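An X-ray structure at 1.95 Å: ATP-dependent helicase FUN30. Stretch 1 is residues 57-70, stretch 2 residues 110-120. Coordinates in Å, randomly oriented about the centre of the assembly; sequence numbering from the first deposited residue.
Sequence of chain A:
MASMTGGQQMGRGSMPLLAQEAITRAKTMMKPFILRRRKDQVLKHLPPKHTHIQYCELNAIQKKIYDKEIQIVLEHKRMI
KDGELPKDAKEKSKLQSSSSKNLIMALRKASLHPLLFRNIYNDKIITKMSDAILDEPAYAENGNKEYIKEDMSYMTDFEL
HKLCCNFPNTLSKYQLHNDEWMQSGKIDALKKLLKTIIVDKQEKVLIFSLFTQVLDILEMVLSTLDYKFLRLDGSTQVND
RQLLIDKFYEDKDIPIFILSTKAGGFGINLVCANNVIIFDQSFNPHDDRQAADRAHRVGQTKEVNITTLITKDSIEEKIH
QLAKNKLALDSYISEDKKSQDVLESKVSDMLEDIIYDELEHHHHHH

Stretch 1 57-70: ELNAIQKKIYDKEI
Stretch 2 110-120: ASLHPLLFRNI

Stretch 1 enters as a short extended lead and becomes an α-helix at Ala-60 that runs on past Ile-70, with phi/psi near -62/-44. Stretch 2 crosses its flank irregularly: Ala-110 and Ser-111 keep helical angles, His-113 is extended (-167/130), residues 114-116 make a 3-10 turn, and Phe-117 is extended again. CA atoms approach most closely at Gln-62 and Pro-114 (5.7 Å) and at Tyr-66 and Ala-110 (5.6 Å); with Leu-58 nearest Ser-111, the partners progress steadily in neither sense. The contact buries 545 Å².

Leu-58 (m, t), a buried apolar side chain whose end comes nearer stretch 2, brings Leu-58 CD2 to 3.9 Å from Ala-110 O. Asn-59 (chi1 p) caps the helix: Asn-59 OD1 accepts from Gln-62 N at 2.8 Å, while Asn-59 N donates to Gln-62 OE1 at 3.0 Å. Ile-61 (m, t) points toward stretch 2, and its methyl Ile-61 CG2 meets the apolar proline ring 3.9 Å from Pro-114 CB.

Gln-62 (m, t, chi3 -91°) is buried, and its amide serves both polarities. With OE1 engaged by Asn-59, Gln-62 NE2 donates nearly straight to Ala-110 O (3.2 Å, 163°). Gln-62 NE2 also donates to water 1 at 2.9 Å, and that water donates to Glu-57 O and Ser-111 O. The aliphatic Gln-62 CG packs 3.5 Å from Pro-114 CD.

Ile-65 (m, t) is the hydrophobic centre. Ile-65 CG2 sits 3.6 Å from the Phe-117 ring centroid, almost on the ring normal, a CH-pi contact, and 3.8 Å from Ala-110 CB; Ile-65 CD1 reaches Pro-114 CB at 3.9 Å. Phe-117 (m, chi2 81°) thus offers a flat face to a branched side chain.

Tyr-66 (t, chi2 -86°) places Tyr-66 CD2 3.9 Å from the small Ala-110 CB, with Ser-111 OG at its ring edge, 3.6 Å from Tyr-66 CE2. At the exposed margin, Lys-68 (m, t, m, t) extends Lys-68 NZ to 2.9 Å from Asn-119 OD1; water 2 accepts from Lys-68 NZ and Asn-119 ND2, each at 2.9 Å.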

# COMPACT_ATOMS: atom_id res chain seq x y z
N GLU A 57 10.75 -10.10 3.62
CA GLU A 57 10.18 -10.95 4.62
C GLU A 57 9.17 -10.17 5.44
O GLU A 57 9.23 -8.99 5.52
CB GLU A 57 11.25 -11.37 5.61
CG GLU A 57 12.31 -12.38 5.16
CD GLU A 57 11.78 -13.79 4.86
OE1 GLU A 57 12.20 -14.34 3.87
OE2 GLU A 57 10.97 -14.34 5.58
N LEU A 58 8.26 -10.88 6.04
CA LEU A 58 7.36 -10.32 7.04
C LEU A 58 8.14 -10.06 8.32
O LEU A 58 8.69 -10.99 8.91
CB LEU A 58 6.21 -11.29 7.32
CG LEU A 58 5.21 -11.64 6.21
CD1 LEU A 58 4.41 -12.90 6.57
CD2 LEU A 58 4.26 -10.47 5.98
N ASN A 59 8.20 -8.81 8.78
CA ASN A 59 8.83 -8.61 10.07
C ASN A 59 7.90 -9.14 11.18
O ASN A 59 6.85 -9.73 10.92
CB ASN A 59 9.25 -7.14 10.23
CG ASN A 59 8.09 -6.17 10.53
OD1 ASN A 59 6.93 -6.55 10.70
ND2 ASN A 59 8.43 -4.89 10.58
N ALA A 60 8.33 -8.97 12.43
CA ALA A 60 7.59 -9.56 13.55
C ALA A 60 6.17 -8.99 13.64
O ALA A 60 5.20 -9.75 13.81
CB ALA A 60 8.34 -9.34 14.85
N ILE A 61 6.04 -7.67 13.56
CA ILE A 61 4.73 -7.02 13.63
C ILE A 61 3.83 -7.51 12.51
O ILE A 61 2.64 -7.78 12.72
CB ILE A 61 4.88 -5.49 13.60
CG1 ILE A 61 5.98 -5.00 14.53
CG2 ILE A 61 3.54 -4.84 13.91
CD1 ILE A 61 6.47 -3.60 14.17
N GLN A 62 4.38 -7.60 11.28
CA GLN A 62 3.60 -8.08 10.15
C GLN A 62 3.19 -9.53 10.33
O GLN A 62 2.07 -9.91 9.97
CB GLN A 62 4.39 -7.94 8.85
CG GLN A 62 4.73 -6.52 8.43
CD GLN A 62 5.68 -6.52 7.24
OE1 GLN A 62 6.90 -6.51 7.40
NE2 GLN A 62 5.12 -6.61 6.04
N LYS A 63 4.10 -10.37 10.83
CA LYS A 63 3.78 -11.78 11.03
C LYS A 63 2.58 -11.94 11.95
O LYS A 63 1.69 -12.76 11.68
CB LYS A 63 5.00 -12.51 11.59
CG LYS A 63 5.19 -13.93 11.06
CD LYS A 63 6.51 -14.55 11.56
CE LYS A 63 7.72 -13.62 11.33
NZ LYS A 63 8.27 -13.63 9.93
N LYS A 64 2.53 -11.17 13.04
CA LYS A 64 1.39 -11.22 13.96
C LYS A 64 0.09 -10.85 13.26
O LYS A 64 -0.93 -11.53 13.41
CB LYS A 64 1.64 -10.31 15.16
CG LYS A 64 2.68 -10.85 16.15
CD LYS A 64 2.54 -10.19 17.52
CE LYS A 64 3.68 -10.56 18.45
NZ LYS A 64 3.55 -9.89 19.78
N ILE A 65 0.11 -9.75 12.50
CA ILE A 65 -1.08 -9.30 11.78
C ILE A 65 -1.49 -10.32 10.73
O ILE A 65 -2.67 -10.67 10.60
CB ILE A 65 -0.84 -7.92 11.14
CG1 ILE A 65 -0.62 -6.85 12.21
CG2 ILE A 65 -1.98 -7.55 10.20
CD1 ILE A 65 -0.18 -5.50 11.66
N TYR A 66 -0.52 -10.83 9.95
CA TYR A 66 -0.83 -11.81 8.92
C TYR A 66 -1.45 -13.07 9.52
O TYR A 66 -2.44 -13.60 9.00
CB TYR A 66 0.45 -12.14 8.13
CG TYR A 66 0.21 -12.75 6.76
CD1 TYR A 66 0.02 -14.11 6.61
CD2 TYR A 66 0.18 -11.95 5.62
CE1 TYR A 66 -0.21 -14.66 5.37
CE2 TYR A 66 -0.04 -12.49 4.38
CZ TYR A 66 -0.24 -13.86 4.26
OH TYR A 66 -0.47 -14.41 3.02
N ASP A 67 -0.87 -13.57 10.62
CA ASP A 67 -1.36 -14.79 11.25
C ASP A 67 -2.79 -14.62 11.75
O ASP A 67 -3.61 -15.54 11.64
CB ASP A 67 -0.44 -15.20 12.40
CG ASP A 67 0.89 -15.79 11.93
OD1 ASP A 67 1.03 -16.18 10.75
OD2 ASP A 67 1.82 -15.88 12.78
N LYS A 68 -3.12 -13.44 12.31
CA LYS A 68 -4.49 -13.14 12.71
C LYS A 68 -5.45 -13.25 11.53
O LYS A 68 -6.53 -13.84 11.64
CB LYS A 68 -4.59 -11.75 13.32
CG LYS A 68 -4.29 -11.64 14.80
CD LYS A 68 -4.47 -10.20 15.30
CE LYS A 68 -3.63 -9.21 14.49
NZ LYS A 68 -3.45 -7.87 15.16
N GLU A 69 -5.07 -12.65 10.39
CA GLU A 69 -5.92 -12.73 9.21
C GLU A 69 -6.05 -14.16 8.71
O GLU A 69 -7.13 -14.57 8.23
CB GLU A 69 -5.36 -11.84 8.09
CG GLU A 69 -5.49 -10.36 8.36
CD GLU A 69 -6.94 -9.92 8.53
OE1 GLU A 69 -7.83 -10.48 7.85
OE2 GLU A 69 -7.17 -9.02 9.37
N ILE A 70 -4.96 -14.93 8.77
CA ILE A 70 -5.02 -16.31 8.31
C ILE A 70 -5.93 -17.13 9.22
O ILE A 70 -6.62 -18.04 8.75
CB ILE A 70 -3.60 -16.92 8.23
CG1 ILE A 70 -2.84 -16.35 7.03
CG2 ILE A 70 -3.66 -18.45 8.13
CD1 ILE A 70 -3.29 -16.90 5.68
N ALA A 110 -1.30 -6.69 4.79
CA ALA A 110 -0.36 -7.13 5.81
C ALA A 110 1.01 -7.47 5.21
O ALA A 110 2.04 -7.28 5.87
CB ALA A 110 -0.94 -8.33 6.58
N SER A 111 1.04 -7.95 3.97
CA SER A 111 2.31 -8.15 3.27
C SER A 111 3.05 -6.84 2.98
O SER A 111 4.23 -6.88 2.64
CB SER A 111 2.07 -8.87 1.95
OG SER A 111 1.27 -10.04 2.11
N LEU A 112 2.37 -5.69 3.07
CA LEU A 112 2.94 -4.39 2.71
C LEU A 112 3.42 -3.60 3.92
O LEU A 112 4.57 -3.15 3.94
CB LEU A 112 1.90 -3.55 1.94
CG LEU A 112 1.46 -4.22 0.65
CD1 LEU A 112 0.37 -3.40 -0.08
CD2 LEU A 112 2.68 -4.47 -0.23
N HIS A 113 2.55 -3.37 4.91
CA HIS A 113 2.89 -2.46 6.00
C HIS A 113 1.93 -2.57 7.18
O HIS A 113 0.70 -2.52 7.00
CB HIS A 113 2.90 -1.02 5.48
CG HIS A 113 3.83 -0.14 6.25
ND1 HIS A 113 3.61 0.19 7.57
CD2 HIS A 113 4.99 0.46 5.90
CE1 HIS A 113 4.59 0.95 8.01
NE2 HIS A 113 5.45 1.12 7.02
N PRO A 114 2.46 -2.72 8.40
CA PRO A 114 1.58 -2.75 9.59
C PRO A 114 0.70 -1.53 9.74
O PRO A 114 -0.40 -1.65 10.29
CB PRO A 114 2.58 -2.83 10.75
CG PRO A 114 3.78 -3.53 10.17
CD PRO A 114 3.84 -3.10 8.71
N LEU A 115 1.15 -0.36 9.30
CA LEU A 115 0.35 0.84 9.54
C LEU A 115 -0.86 0.93 8.63
O LEU A 115 -1.56 1.93 8.67
CB LEU A 115 1.20 2.10 9.38
CG LEU A 115 2.37 2.23 10.37
CD1 LEU A 115 3.07 3.59 10.21
CD2 LEU A 115 1.92 2.00 11.81
N LEU A 116 -1.10 -0.08 7.80
CA LEU A 116 -2.35 -0.23 7.06
C LEU A 116 -3.43 -0.87 7.92
O LEU A 116 -4.51 -1.19 7.40
CB LEU A 116 -2.13 -1.07 5.80
CG LEU A 116 -1.16 -0.50 4.77
CD1 LEU A 116 -0.86 -1.56 3.70
CD2 LEU A 116 -1.71 0.80 4.17
N PHE A 117 -3.15 -1.05 9.20
CA PHE A 117 -4.05 -1.69 10.16
C PHE A 117 -4.08 -0.84 11.42
O PHE A 117 -3.17 -0.06 11.68
CB PHE A 117 -3.61 -3.11 10.52
CG PHE A 117 -3.63 -4.07 9.36
CD1 PHE A 117 -2.58 -4.09 8.46
CD2 PHE A 117 -4.69 -4.94 9.18
CE1 PHE A 117 -2.59 -4.96 7.39
CE2 PHE A 117 -4.70 -5.81 8.10
CZ PHE A 117 -3.65 -5.82 7.21
N ARG A 118 -5.13 -1.02 12.21
CA ARG A 118 -5.21 -0.37 13.51
C ARG A 118 -4.82 -1.41 14.56
O ARG A 118 -5.58 -2.35 14.82
CB ARG A 118 -6.63 0.15 13.79
CG ARG A 118 -6.75 0.91 15.12
CD ARG A 118 -8.12 1.61 15.28
NE ARG A 118 -9.22 0.68 15.46
CZ ARG A 118 -9.59 0.15 16.64
NH1 ARG A 118 -8.92 0.47 17.75
NH2 ARG A 118 -10.62 -0.68 16.70
N ASN A 119 -3.62 -1.27 15.10
CA ASN A 119 -3.13 -1.93 16.32
C ASN A 119 -2.45 -1.09 17.37
O ASN A 119 -2.59 -1.34 18.56
CB ASN A 119 -2.05 -2.91 15.84
CG ASN A 119 -2.60 -4.07 15.06
OD1 ASN A 119 -3.19 -5.01 15.61
ND2 ASN A 119 -2.40 -4.03 13.76
N ILE A 120 -1.75 -0.04 16.93
CA ILE A 120 -1.10 0.85 17.88
C ILE A 120 -2.20 1.67 18.54
O ILE A 120 -2.25 1.82 19.77
CB ILE A 120 -0.07 1.74 17.17
CG1 ILE A 120 1.08 0.86 16.64
CG2 ILE A 120 0.44 2.84 18.08
CD1 ILE A 120 2.04 1.61 15.73
O HOH W 1 7.13 -7.21 4.07
O HOH W 2 -4.31 -6.12 13.03